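PDB 1EQ6: nuclear import protein MOG1 from Saccharomyces cerevisiae, which binds the Ran GTPase Gsp1 and takes part in the Ran system that drives nuclear protein import and poly(A)+ mRNA export. Local coordinates for residues A[5-10]-A[36-41]; A[13-18]-A[179-184]; A[17-22]-A[48-53]. All blocks are in the same frame, centred on the assembly; numbering follows the deposited sequence.

All three contacts involve the small antiparallel sheet of strands 5-9, 14-18 and 181-182, or the turn leading out of it. Contact 2 lies within that sheet, so main-chain hydrogen bonds dominate. Contact 1 joins it to strand 35-40 of the large seven-stranded sheet and depends on side chains, one of them bonded to a backbone N-H, and on one water. Contact 3 is loop against turn, almost wholly apolar, with no hydrogen bond between its segments. Contacts 2 and 3 share Val17 and Val18, and contact 1 touches both through neighbouring strands. None is pure core: each mixes buried with partly exposed residues, and contact 2 reaches the surface at His181, Val183 and Asp184, contact 1 at Glu8.

Contact 1. Residues A[5-10]-A[36-41]; sequences KEVELY and EVYVNS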
ATOM      1  N   LYS A   5       1.520 -15.353  -3.054  1.00 38.69           N
ATOM      2  CA  LYS A   5       0.492 -16.363  -2.866  1.00 37.74           C
ATOM      3  C   LYS A   5      -0.885 -15.750  -2.625  1.00 35.03           C
ATOM      4  O   LYS A   5      -1.021 -14.718  -1.974  1.00 32.25           O
ATOM      5  CB  LYS A   5       0.838 -17.278  -1.683  1.00 41.01           C
ATOM      6  CG  LYS A   5       2.176 -18.041  -1.804  1.00 45.09           C
ATOM      7  CD  LYS A   5       2.197 -19.240  -0.830  1.00 48.09           C
ATOM      8  CE  LYS A   5       3.497 -20.037  -0.877  1.00 49.73           C
ATOM      9  NZ  LYS A   5       3.298 -21.427  -0.337  1.00 51.79           N
ATOM     10  N   GLU A   6      -1.909 -16.415  -3.136  1.00 32.39           N
ATOM     11  CA  GLU A   6      -3.267 -15.950  -2.981  1.00 33.40           C
ATOM     12  C   GLU A   6      -3.729 -16.097  -1.531  1.00 32.36           C
ATOM     13  O   GLU A   6      -3.403 -17.075  -0.853  1.00 31.55           O
ATOM     14  CB  GLU A   6      -4.176 -16.743  -3.917  1.00 36.11           C
ATOM     15  CG  GLU A   6      -5.639 -16.574  -3.646  1.00 40.57           C
ATOM     16  CD  GLU A   6      -6.440 -17.679  -4.304  1.00 42.75           C
ATOM     17  OE1 GLU A   6      -6.125 -18.870  -4.066  1.00 47.68           O
ATOM     18  OE2 GLU A   6      -7.379 -17.363  -5.047  1.00 44.19           O
ATOM     19  N   VAL A   7      -4.445 -15.091  -1.043  1.00 29.76           N
ATOM     20  CA  VAL A   7      -4.965 -15.133   0.302  1.00 29.91           C
ATOM     21  C   VAL A   7      -6.423 -14.711   0.268  1.00 28.93           C
ATOM     22  O   VAL A   7      -6.855 -13.992  -0.628  1.00 25.97           O
ATOM     23  CB  VAL A   7      -4.204 -14.189   1.297  1.00 31.77           C
ATOM     24  CG1 VAL A   7      -2.807 -14.731   1.569  1.00 34.71           C
ATOM     25  CG2 VAL A   7      -4.142 -12.761   0.753  1.00 31.52           C
ATOM     26  N   GLU A   8      -7.188 -15.198   1.236  1.00 28.75           N
ATOM     27  CA  GLU A   8      -8.587 -14.829   1.319  1.00 29.27           C
ATOM     28  C   GLU A   8      -8.698 -13.685   2.306  1.00 28.33           C
ATOM     29  O   GLU A   8      -8.126 -13.747   3.395  1.00 26.79           O
ATOM     30  CB  GLU A   8      -9.444 -15.992   1.832  1.00 33.20           C
ATOM     31  CG  GLU A   8      -9.575 -17.185   0.887  1.00 36.11           C
ATOM     32  CD  GLU A   8     -10.723 -18.106   1.303  1.00 40.95           C
ATOM     33  OE1 GLU A   8     -11.176 -18.018   2.471  1.00 41.64           O
ATOM     34  OE2 GLU A   8     -11.160 -18.921   0.469  1.00 43.53           O
ATOM     35  N   LEU A   9      -9.436 -12.643   1.920  1.00 26.57           N
ATOM     36  CA  LEU A   9      -9.662 -11.487   2.787  1.00 25.25           C
ATOM     37  C   LEU A   9     -11.152 -11.439   3.157  1.00 24.52           C
ATOM     38  O   LEU A   9     -11.993 -12.004   2.452  1.00 23.86           O
ATOM     39  CB  LEU A   9      -9.326 -10.187   2.047  1.00 22.85           C
ATOM     40  CG  LEU A   9      -7.903 -10.018   1.498  1.00 25.94           C
ATOM     41  CD1 LEU A   9      -7.715  -8.568   1.092  1.00 25.91           C
ATOM     42  CD2 LEU A   9      -6.880 -10.414   2.557  1.00 24.28           C
ATOM     43  N   TYR A  10     -11.456 -10.750   4.249  1.00 25.02           N
ATOM     44  CA  TYR A  10     -12.837 -10.556   4.706  1.00 26.48           C
ATOM     45  C   TYR A  10     -13.668 -11.849   4.658  1.00 27.54           C
ATOM     46  O   TYR A  10     -14.700 -11.923   3.992  1.00 26.70           O
ATOM     47  CB  TYR A  10     -13.485  -9.447   3.863  1.00 25.28           C
ATOM     48  CG  TYR A  10     -12.643  -8.160   3.851  1.00 25.94           C
ATOM     49  CD1 TYR A  10     -11.818  -7.837   2.771  1.00 24.26           C
ATOM     50  CD2 TYR A  10     -12.628  -7.311   4.957  1.00 26.28           C
ATOM     51  CE1 TYR A  10     -10.976  -6.679   2.801  1.00 23.63           C
ATOM     52  CE2 TYR A  10     -11.799  -6.168   5.001  1.00 24.39           C
ATOM     53  CZ  TYR A  10     -10.973  -5.861   3.913  1.00 23.54           C
ATOM     54  OH  TYR A  10     -10.144  -4.745   3.990  1.00 23.23           O
ATOM     55  N   GLU A  36      -7.596  -5.555   6.556  1.00 21.98           N
ATOM     56  CA  GLU A  36      -6.853  -6.807   6.587  1.00 23.32           C
ATOM     57  C   GLU A  36      -5.412  -6.263   6.656  1.00 21.45           C
ATOM     58  O   GLU A  36      -5.070  -5.296   5.956  1.00 23.82           O
ATOM     59  CB  GLU A  36      -7.108  -7.656   5.345  1.00 24.55           C
ATOM     60  CG  GLU A  36      -8.509  -8.255   5.315  1.00 25.60           C
ATOM     61  CD  GLU A  36      -8.758  -9.361   6.376  1.00 30.69           C
ATOM     62  OE1 GLU A  36      -7.963  -9.538   7.336  1.00 31.93           O
ATOM     63  OE2 GLU A  36      -9.783 -10.055   6.244  1.00 29.28           O
ATOM     64  N   VAL A  37      -4.589  -6.847   7.519  1.00 20.23           N
ATOM     65  CA  VAL A  37      -3.219  -6.354   7.722  1.00 19.97           C
ATOM     66  C   VAL A  37      -2.268  -7.530   7.692  1.00 21.51           C
ATOM     67  O   VAL A  37      -2.494  -8.526   8.367  1.00 21.23           O
ATOM     68  CB  VAL A  37      -3.069  -5.658   9.105  1.00 21.37           C
ATOM     69  CG1 VAL A  37      -1.607  -5.182   9.316  1.00 20.90           C
ATOM     70  CG2 VAL A  37      -4.086  -4.461   9.232  1.00 21.23           C
ATOM     71  N   TYR A  38      -1.219  -7.406   6.889  1.00 19.68           N
ATOM     72  CA  TYR A  38      -0.204  -8.453   6.757  1.00 20.89           C
ATOM     73  C   TYR A  38       1.147  -7.818   6.959  1.00 21.03           C
ATOM     74  O   TYR A  38       1.415  -6.774   6.369  1.00 22.09           O
ATOM     75  CB  TYR A  38      -0.268  -9.106   5.360  1.00 21.81           C
ATOM     76  CG  TYR A  38      -1.392 -10.111   5.206  1.00 22.33           C
ATOM     77  CD1 TYR A  38      -2.712  -9.692   5.074  1.00 23.67           C
ATOM     78  CD2 TYR A  38      -1.131 -11.487   5.212  1.00 24.48           C
ATOM     79  CE1 TYR A  38      -3.749 -10.609   4.957  1.00 27.24           C
ATOM     80  CE2 TYR A  38      -2.161 -12.419   5.085  1.00 26.19           C
ATOM     81  CZ  TYR A  38      -3.470 -11.967   4.962  1.00 28.14           C
ATOM     82  OH  TYR A  38      -4.512 -12.863   4.869  1.00 29.67           O
ATOM     83  N   VAL A  39       1.993  -8.433   7.798  1.00 19.56           N
ATOM     84  CA  VAL A  39       3.313  -7.888   8.059  1.00 20.18           C
ATOM     85  C   VAL A  39       4.386  -8.902   7.693  1.00 20.65           C
ATOM     86  O   VAL A  39       4.190 -10.116   7.829  1.00 21.04           O
ATOM     87  CB  VAL A  39       3.488  -7.471   9.557  1.00 21.05           C
ATOM     88  CG1 VAL A  39       2.398  -6.454   9.947  1.00 21.76           C
ATOM     89  CG2 VAL A  39       3.390  -8.710  10.477  1.00 22.67           C
ATOM     90  N   ASN A  40       5.509  -8.393   7.215  1.00 21.27           N
ATOM     91  CA  ASN A  40       6.639  -9.241   6.836  1.00 22.79           C
ATOM     92  C   ASN A  40       7.210  -9.897   8.107  1.00 22.32           C
ATOM     93  O   ASN A  40       7.712  -9.204   8.992  1.00 22.80           O
ATOM     94  CB  ASN A  40       7.721  -8.381   6.162  1.00 21.20           C
ATOM     95  CG  ASN A  40       8.828  -9.228   5.543  1.00 21.57           C
ATOM     96  OD1 ASN A  40       9.155 -10.293   6.068  1.00 23.77           O
ATOM     97  ND2 ASN A  40       9.397  -8.766   4.436  1.00 23.06           N
ATOM     98  N   SER A  41       7.147 -11.224   8.193  1.00 23.71           N
ATOM     99  CA  SER A  41       7.668 -11.920   9.373  1.00 27.30           C
ATOM    100  C   SER A  41       8.916 -12.751   9.060  1.00 30.12           C
ATOM    101  O   SER A  41       9.294 -13.629   9.837  1.00 28.82           O
ATOM    102  CB  SER A  41       6.580 -12.820   9.979  1.00 28.69           C
ATOM    103  OG  SER A  41       6.124 -13.777   9.024  1.00 34.55           O
TER
HETATM  104  O   HOH W   1      -6.938 -12.457   5.423  1.00 35.41           O
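Leu9 and Glu36 mark the end where strand 5-9 approaches strand 36-40 more closely, the short axes coming within 9.3 Å and running 145° apart, roughly antiparallel but too far apart to pair as sheet neighbours. This is packing of one antiparallel sheet on another: strand 5-9 is an outer strand of the small three-stranded sheet, and strand 35-40 belongs to the large seven-stranded one. Glu36 does much of the joining. Its chain is bent at chi2 (-70°), which turns the carboxylate so that OE2 faces the backbone N-H of Tyr10 and accepts it through its anti lone pair, N to OE2 being 2.7 Å. The same side chain also works through its carbon: Glu36 CG sits over one face of the Tyr10 ring, 3.8 Å from the centroid, in a CH-pi contact displaced toward the CZ side. Tyr10 is thus held at both its backbone N and its ring, and its hydroxyl is tied separately to Thr34 O. Beside this pair, Leu9 CD2 lies alongside CB and CG of Glu36, and the same methyl bridges to the next residue on that side of the strand, lying 3.9 Å from Tyr38 CE1. Val60 of strand 57-64 also packs against Leu9 and Tyr10. Farther along, Val7 and Tyr38 reach toward each other from their two strands, Val7 CB stopping 3.8 Å from Tyr38 OH. The phenol therefore has aliphatic neighbours from two residues of strand 5-9, yet its oxygen is not left to them. A water links the sheets here, donating to Glu8 O at 2.7 Å and hydrogen-bonded to Tyr38 OH at 2.5 Å.

Contact 2. Residues A[13-18]-A[179-184]; sequences AITTVV and KFHVVD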
ATOM      1  N   ALA A  13     -14.629 -13.304   1.082  1.00 26.92           N
ATOM      2  CA  ALA A  13     -15.439 -12.528   0.147  1.00 26.74           C
ATOM      3  C   ALA A  13     -14.571 -11.873  -0.910  1.00 25.95           C
ATOM      4  O   ALA A  13     -15.057 -11.515  -1.998  1.00 26.78           O
ATOM      5  CB  ALA A  13     -16.232 -11.467   0.890  1.00 24.85           C
ATOM      6  N   ILE A  14     -13.284 -11.751  -0.607  1.00 26.47           N
ATOM      7  CA  ILE A  14     -12.321 -11.108  -1.507  1.00 24.91           C
ATOM      8  C   ILE A  14     -10.995 -11.866  -1.533  1.00 24.62           C
ATOM      9  O   ILE A  14     -10.573 -12.447  -0.538  1.00 23.26           O
ATOM     10  CB  ILE A  14     -12.042  -9.638  -1.031  1.00 26.91           C
ATOM     11  CG1 ILE A  14     -13.262  -8.740  -1.293  1.00 25.37           C
ATOM     12  CG2 ILE A  14     -10.845  -9.035  -1.770  1.00 27.97           C
ATOM     13  CD1 ILE A  14     -13.100  -7.335  -0.691  1.00 24.24           C
ATOM     14  N   THR A  15     -10.341 -11.885  -2.676  1.00 24.31           N
ATOM     15  CA  THR A  15      -9.032 -12.520  -2.705  1.00 25.19           C
ATOM     16  C   THR A  15      -8.046 -11.563  -3.350  1.00 24.77           C
ATOM     17  O   THR A  15      -8.439 -10.650  -4.105  1.00 25.45           O
ATOM     18  CB  THR A  15      -9.003 -13.841  -3.527  1.00 25.11           C
ATOM     19  OG1 THR A  15      -9.403 -13.563  -4.869  1.00 27.27           O
ATOM     20  CG2 THR A  15      -9.911 -14.880  -2.938  1.00 26.12           C
ATOM     21  N   THR A  16      -6.773 -11.761  -3.019  1.00 25.03           N
ATOM     22  CA  THR A  16      -5.681 -11.024  -3.627  1.00 23.73           C
ATOM     23  C   THR A  16      -4.440 -11.851  -3.277  1.00 24.30           C
ATOM     24  O   THR A  16      -4.581 -13.017  -2.886  1.00 23.57           O
ATOM     25  CB  THR A  16      -5.568  -9.546  -3.104  1.00 25.62           C
ATOM     26  OG1 THR A  16      -4.590  -8.842  -3.885  1.00 25.69           O
ATOM     27  CG2 THR A  16      -5.178  -9.496  -1.623  1.00 25.10           C
ATOM     28  N   VAL A  17      -3.244 -11.287  -3.439  1.00 24.02           N
ATOM     29  CA  VAL A  17      -2.011 -12.006  -3.100  1.00 24.61           C
ATOM     30  C   VAL A  17      -1.132 -11.177  -2.167  1.00 23.83           C
ATOM     31  O   VAL A  17      -1.274  -9.952  -2.110  1.00 22.60           O
ATOM     32  CB  VAL A  17      -1.142 -12.322  -4.362  1.00 25.32           C
ATOM     33  CG1 VAL A  17      -1.875 -13.293  -5.298  1.00 27.78           C
ATOM     34  CG2 VAL A  17      -0.824 -11.020  -5.111  1.00 25.03           C
ATOM     35  N   VAL A  18      -0.246 -11.855  -1.433  1.00 23.94           N
ATOM     36  CA  VAL A  18       0.752 -11.212  -0.580  1.00 23.28           C
ATOM     37  C   VAL A  18       2.007 -12.070  -0.738  1.00 24.71           C
ATOM     38  O   VAL A  18       1.914 -13.212  -1.227  1.00 26.04           O
ATOM     39  CB  VAL A  18       0.322 -11.158   0.905  1.00 23.37           C
ATOM     40  CG1 VAL A  18      -0.959 -10.342   1.027  1.00 24.40           C
ATOM     41  CG2 VAL A  18       0.138 -12.537   1.447  1.00 26.02           C
ATOM     42  N   LYS A 179      -4.735  -8.914  -9.187  1.00 27.64           N
ATOM     43  CA  LYS A 179      -5.381 -10.147  -8.724  1.00 27.75           C
ATOM     44  C   LYS A 179      -6.474  -9.928  -7.685  1.00 27.77           C
ATOM     45  O   LYS A 179      -6.916 -10.874  -7.025  1.00 27.88           O
ATOM     46  CB  LYS A 179      -4.312 -11.093  -8.180  1.00 29.90           C
ATOM     47  CG  LYS A 179      -3.392 -11.585  -9.294  1.00 31.60           C
ATOM     48  CD  LYS A 179      -2.306 -12.518  -8.804  1.00 34.61           C
ATOM     49  CE  LYS A 179      -1.587 -13.137 -10.003  1.00 29.88           C
ATOM     50  NZ  LYS A 179      -0.460 -13.938  -9.521  1.00 34.28           N
ATOM     51  N   PHE A 180      -6.914  -8.681  -7.561  1.00 28.31           N
ATOM     52  CA  PHE A 180      -7.952  -8.332  -6.605  1.00 26.74           C
ATOM     53  C   PHE A 180      -9.298  -8.805  -7.140  1.00 28.88           C
ATOM     54  O   PHE A 180      -9.679  -8.437  -8.243  1.00 29.17           O
ATOM     55  CB  PHE A 180      -7.998  -6.824  -6.400  1.00 27.35           C
ATOM     56  CG  PHE A 180      -8.807  -6.405  -5.206  1.00 26.89           C
ATOM     57  CD1 PHE A 180      -8.224  -6.335  -3.943  1.00 26.60           C
ATOM     58  CD2 PHE A 180     -10.139  -6.046  -5.351  1.00 25.95           C
ATOM     59  CE1 PHE A 180      -8.968  -5.902  -2.822  1.00 28.56           C
ATOM     60  CE2 PHE A 180     -10.890  -5.616  -4.242  1.00 26.50           C
ATOM     61  CZ  PHE A 180     -10.301  -5.544  -2.979  1.00 24.19           C
ATOM     62  N   HIS A 181     -10.012  -9.615  -6.362  1.00 28.24           N
ATOM     63  CA  HIS A 181     -11.307 -10.132  -6.806  1.00 30.38           C
ATOM     64  C   HIS A 181     -12.370 -10.155  -5.737  1.00 29.92           C
ATOM     65  O   HIS A 181     -12.164 -10.699  -4.654  1.00 27.34           O
ATOM     66  CB  HIS A 181     -11.172 -11.552  -7.361  1.00 32.30           C
ATOM     67  CG  HIS A 181     -10.326 -11.636  -8.588  1.00 36.70           C
ATOM     68  ND1 HIS A 181     -10.604 -10.919  -9.735  1.00 39.18           N
ATOM     69  CD2 HIS A 181      -9.181 -12.315  -8.837  1.00 36.23           C
ATOM     70  CE1 HIS A 181      -9.662 -11.147 -10.633  1.00 38.30           C
ATOM     71  NE2 HIS A 181      -8.787 -11.992 -10.112  1.00 38.58           N
ATOM     72  N   VAL A 182     -13.510  -9.548  -6.030  1.00 29.15           N
ATOM     73  CA  VAL A 182     -14.607  -9.607  -5.089  1.00 30.47           C
ATOM     74  C   VAL A 182     -15.351 -10.896  -5.463  1.00 31.81           C
ATOM     75  O   VAL A 182     -15.994 -10.987  -6.511  1.00 31.27           O
ATOM     76  CB  VAL A 182     -15.536  -8.378  -5.194  1.00 30.92           C
ATOM     77  CG1 VAL A 182     -16.710  -8.539  -4.234  1.00 30.84           C
ATOM     78  CG2 VAL A 182     -14.749  -7.101  -4.823  1.00 30.21           C
ATOM     79  N   VAL A 183     -15.199 -11.902  -4.608  1.00 31.86           N
ATOM     80  CA  VAL A 183     -15.799 -13.221  -4.793  1.00 34.00           C
ATOM     81  C   VAL A 183     -17.242 -13.251  -4.297  1.00 33.73           C
ATOM     82  O   VAL A 183     -18.084 -13.966  -4.842  1.00 35.04           O
ATOM     83  CB  VAL A 183     -14.991 -14.294  -4.014  1.00 35.06           C
ATOM     84  CG1 VAL A 183     -15.550 -15.694  -4.290  1.00 38.03           C
ATOM     85  CG2 VAL A 183     -13.511 -14.215  -4.404  1.00 36.08           C
ATOM     86  N   ASP A 184     -17.532 -12.469  -3.267  1.00 32.32           N
ATOM     87  CA  ASP A 184     -18.882 -12.458  -2.711  1.00 34.99           C
ATOM     88  C   ASP A 184     -19.292 -11.037  -2.383  1.00 33.28           C
ATOM     89  O   ASP A 184     -18.838 -10.469  -1.402  1.00 32.55           O
ATOM     90  CB  ASP A 184     -18.923 -13.346  -1.456  1.00 35.95           C
ATOM     91  CG  ASP A 184     -20.261 -13.269  -0.719  1.00 40.12           C
ATOM     92  OD1 ASP A 184     -21.252 -12.822  -1.334  1.00 40.71           O
ATOM     93  OD2 ASP A 184     -20.316 -13.667   0.470  1.00 41.47           O
TER
HETATM   94  O   HOH W   2      -6.987 -13.252  -6.204  1.00 32.14           O
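The Phe180 ring has Ile14 CG2 over one face, 4.0 Å from the centroid and nearer the rim than the middle, while the His181 ring has Thr15 OG1 at its edge, near the ring plane. The second pair belongs to an antiparallel bridge, and the first lies beside it, where strand 181-182 adds to the edge of the small sheet along strand 14-18. Thr15 and His181 form the hydrogen-bonded pair, with N-to-O distances of 2.9 Å in both directions, from Thr15 N to His181 O and from His181 N to Thr15 O. Ile14 and Val182 form the non-hydrogen-bonded pair. On its far side strand 14-18 carries a classic beta bulge, Ala13 and Ile14 both facing Leu9. Ile14 points its CG2 at the Phe180 ring because that methyl stands opposite its own backbone N, while CG1 packs near Val182. A glycine here would probably leave this face of the Phe180 ring without its methyl cover and take away the CG1 contact with Val182. Lys179 CD lies 3.6 Å from Val17 CG1 as the extended chain runs on to a salt bridge with Glu175. At the other end Ala13 O accepts two amides: the bond from Val183 N is short (2.6 Å) but bent, that from Asp184 N (2.9 Å) straighter. A water bridges the two segments, donating to Lys179 O and hydrogen-bonded to Thr15 OG1 at 2.8 Å.

Contact 3. Residues A[17-22]-A[48-53]; sequences VVPPGF and FEDGLA
Pro19 meets the 48-53 loop first, as the chain leaves strand 14-18: its CG presses on Leu52 CD1 at 3.5 Å, tighter than usual van der Waals contact, and its CB lies 3.5 Å from Asp50 OD2. That carboxylate oxygen has its charge partner elsewhere, in a salt bridge with Arg42. Pro20 follows, its CG alongside CD2 and CE2 of the Phe48 ring, 3.9 Å from Phe48 CD2. Arg42 knits this side together, for it also hydrogen-bonds Pro20 O and makes a cation-pi contact with Phe48. Gly21 sits at the third position of a type II beta turn from Pro19 to Phe22, closed by a weak bond from Phe22 N to Pro19 O. With phi at 85°, a CB here would run into the carbonyl of Pro20, and it would also lie close to Phe48 CZ. Phe22 closes the turn, its ring taking Pro19 CD over one face, and its CE1 touches Leu52 CD1 at 3.9 Å. One Leu52 methyl thus meets both the proline and the aromatic ring, which lie side by side before it. The turn carries the chain from strand 14-18 into strand 22-24, and so from the small sheet to the large one. Pro19 and Phe22 rest on Ile58 of strand 57-64, while helix 164-178 packs on Pro19 through Leu172 and on Leu52 through Val169.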
ATOM      1  N   VAL A  17      -3.244 -11.287  -3.439  1.00 24.02           N
ATOM      2  CA  VAL A  17      -2.011 -12.006  -3.100  1.00 24.61           C
ATOM      3  C   VAL A  17      -1.132 -11.177  -2.167  1.00 23.83           C
ATOM      4  O   VAL A  17      -1.274  -9.952  -2.110  1.00 22.60           O
ATOM      5  CB  VAL A  17      -1.142 -12.322  -4.362  1.00 25.32           C
ATOM      6  CG1 VAL A  17      -1.875 -13.293  -5.298  1.00 27.78           C
ATOM      7  CG2 VAL A  17      -0.824 -11.020  -5.111  1.00 25.03           C
ATOM      8  N   VAL A  18      -0.246 -11.855  -1.433  1.00 23.94           N
ATOM      9  CA  VAL A  18       0.752 -11.212  -0.580  1.00 23.28           C
ATOM     10  C   VAL A  18       2.007 -12.070  -0.738  1.00 24.71           C
ATOM     11  O   VAL A  18       1.914 -13.212  -1.227  1.00 26.04           O
ATOM     12  CB  VAL A  18       0.322 -11.158   0.905  1.00 23.37           C
ATOM     13  CG1 VAL A  18      -0.959 -10.342   1.027  1.00 24.40           C
ATOM     14  CG2 VAL A  18       0.138 -12.537   1.447  1.00 26.02           C
ATOM     15  N   PRO A  19       3.187 -11.550  -0.355  1.00 25.81           N
ATOM     16  CA  PRO A  19       4.402 -12.365  -0.514  1.00 26.76           C
ATOM     17  C   PRO A  19       4.543 -13.491   0.481  1.00 28.30           C
ATOM     18  O   PRO A  19       3.923 -13.451   1.544  1.00 26.90           O
ATOM     19  CB  PRO A  19       5.541 -11.355  -0.346  1.00 27.28           C
ATOM     20  CG  PRO A  19       4.893  -9.992  -0.616  1.00 25.11           C
ATOM     21  CD  PRO A  19       3.547 -10.185   0.079  1.00 25.22           C
ATOM     22  N   PRO A  20       5.338 -14.525   0.146  1.00 28.69           N
ATOM     23  CA  PRO A  20       5.454 -15.581   1.161  1.00 28.22           C
ATOM     24  C   PRO A  20       6.180 -14.967   2.375  1.00 27.48           C
ATOM     25  O   PRO A  20       6.913 -13.978   2.237  1.00 27.46           O
ATOM     26  CB  PRO A  20       6.275 -16.693   0.452  1.00 30.70           C
ATOM     27  CG  PRO A  20       6.963 -15.981  -0.694  1.00 30.56           C
ATOM     28  CD  PRO A  20       5.910 -14.954  -1.146  1.00 30.14           C
ATOM     29  N   GLY A  21       5.952 -15.513   3.560  1.00 27.13           N
ATOM     30  CA  GLY A  21       6.615 -14.975   4.744  1.00 28.40           C
ATOM     31  C   GLY A  21       5.892 -13.786   5.373  1.00 28.81           C
ATOM     32  O   GLY A  21       6.356 -13.222   6.368  1.00 29.75           O
ATOM     33  N   PHE A  22       4.768 -13.398   4.777  1.00 27.97           N
ATOM     34  CA  PHE A  22       3.952 -12.306   5.306  1.00 28.87           C
ATOM     35  C   PHE A  22       2.826 -12.948   6.089  1.00 29.02           C
ATOM     36  O   PHE A  22       2.120 -13.827   5.588  1.00 31.81           O
ATOM     37  CB  PHE A  22       3.390 -11.431   4.179  1.00 24.60           C
ATOM     38  CG  PHE A  22       4.308 -10.324   3.774  1.00 22.94           C
ATOM     39  CD1 PHE A  22       5.535 -10.605   3.187  1.00 20.90           C
ATOM     40  CD2 PHE A  22       3.966  -8.992   4.019  1.00 22.80           C
ATOM     41  CE1 PHE A  22       6.406  -9.585   2.858  1.00 22.07           C
ATOM     42  CE2 PHE A  22       4.840  -7.947   3.692  1.00 21.00           C
ATOM     43  CZ  PHE A  22       6.051  -8.227   3.117  1.00 23.82           C
ATOM     44  N   PHE A  48      14.699 -14.426  -0.153  1.00 58.48           N
ATOM     45  CA  PHE A  48      13.978 -14.767  -1.363  1.00 55.62           C
ATOM     46  C   PHE A  48      14.524 -13.925  -2.512  1.00 54.31           C
ATOM     47  O   PHE A  48      15.535 -13.237  -2.372  1.00 54.68           O
ATOM     48  CB  PHE A  48      12.484 -14.476  -1.140  1.00 55.29           C
ATOM     49  CG  PHE A  48      11.938 -15.028   0.170  1.00 52.69           C
ATOM     50  CD1 PHE A  48      12.561 -14.743   1.386  1.00 52.08           C
ATOM     51  CD2 PHE A  48      10.811 -15.840   0.182  1.00 52.17           C
ATOM     52  CE1 PHE A  48      12.071 -15.260   2.584  1.00 50.33           C
ATOM     53  CE2 PHE A  48      10.318 -16.359   1.377  1.00 51.50           C
ATOM     54  CZ  PHE A  48      10.949 -16.070   2.576  1.00 50.61           C
ATOM     55  N   GLU A  49      13.872 -13.986  -3.660  1.00 53.60           N
ATOM     56  CA  GLU A  49      14.320 -13.192  -4.794  1.00 52.66           C
ATOM     57  C   GLU A  49      13.254 -12.144  -5.080  1.00 51.10           C
ATOM     58  O   GLU A  49      13.153 -11.604  -6.183  1.00 51.47           O
ATOM     59  CB  GLU A  49      14.559 -14.096  -6.002  1.00 54.86           C
ATOM     60  CG  GLU A  49      15.692 -15.092  -5.777  1.00 58.82           C
ATOM     61  CD  GLU A  49      16.985 -14.424  -5.314  1.00 60.37           C
ATOM     62  OE1 GLU A  49      17.077 -13.179  -5.403  1.00 62.08           O
ATOM     63  OE2 GLU A  49      17.912 -15.139  -4.872  1.00 61.65           O
ATOM     64  N   ASP A  50      12.476 -11.878  -4.032  1.00 47.19           N
ATOM     65  CA  ASP A  50      11.373 -10.925  -3.996  1.00 44.64           C
ATOM     66  C   ASP A  50      11.869  -9.500  -4.137  1.00 41.36           C
ATOM     67  O   ASP A  50      11.191  -8.661  -4.709  1.00 41.16           O
ATOM     68  CB  ASP A  50      10.664 -11.014  -2.625  1.00 44.99           C
ATOM     69  CG  ASP A  50       9.607 -12.090  -2.566  1.00 45.94           C
ATOM     70  OD1 ASP A  50       9.796 -13.196  -3.132  1.00 52.07           O
ATOM     71  OD2 ASP A  50       8.581 -11.839  -1.926  1.00 44.29           O
ATOM     72  N   GLY A  51      13.040  -9.226  -3.568  1.00 38.26           N
ATOM     73  CA  GLY A  51      13.572  -7.877  -3.576  1.00 35.27           C
ATOM     74  C   GLY A  51      13.081  -7.173  -2.311  1.00 33.56           C
ATOM     75  O   GLY A  51      13.379  -5.999  -2.072  1.00 31.35           O
ATOM     76  N   LEU A  52      12.312  -7.899  -1.501  1.00 31.43           N
ATOM     77  CA  LEU A  52      11.766  -7.363  -0.251  1.00 30.10           C
ATOM     78  C   LEU A  52      12.756  -7.618   0.869  1.00 31.95           C
ATOM     79  O   LEU A  52      13.670  -8.452   0.729  1.00 31.89           O
ATOM     80  CB  LEU A  52      10.422  -8.042   0.081  1.00 28.24           C
ATOM     81  CG  LEU A  52       9.310  -7.862  -0.962  1.00 28.40           C
ATOM     82  CD1 LEU A  52       8.036  -8.504  -0.475  1.00 27.25           C
ATOM     83  CD2 LEU A  52       9.065  -6.349  -1.227  1.00 29.49           C
ATOM     84  N   ALA A  53      12.597  -6.898   1.973  1.00 30.02           N
ATOM     85  CA  ALA A  53      13.477  -7.077   3.118  1.00 28.26           C
ATOM     86  C   ALA A  53      12.706  -7.825   4.204  1.00 27.39           C
ATOM     87  O   ALA A  53      12.182  -8.900   3.938  1.00 27.76           O
ATOM     88  CB  ALA A  53      13.978  -5.722   3.615  1.00 26.72           C
TER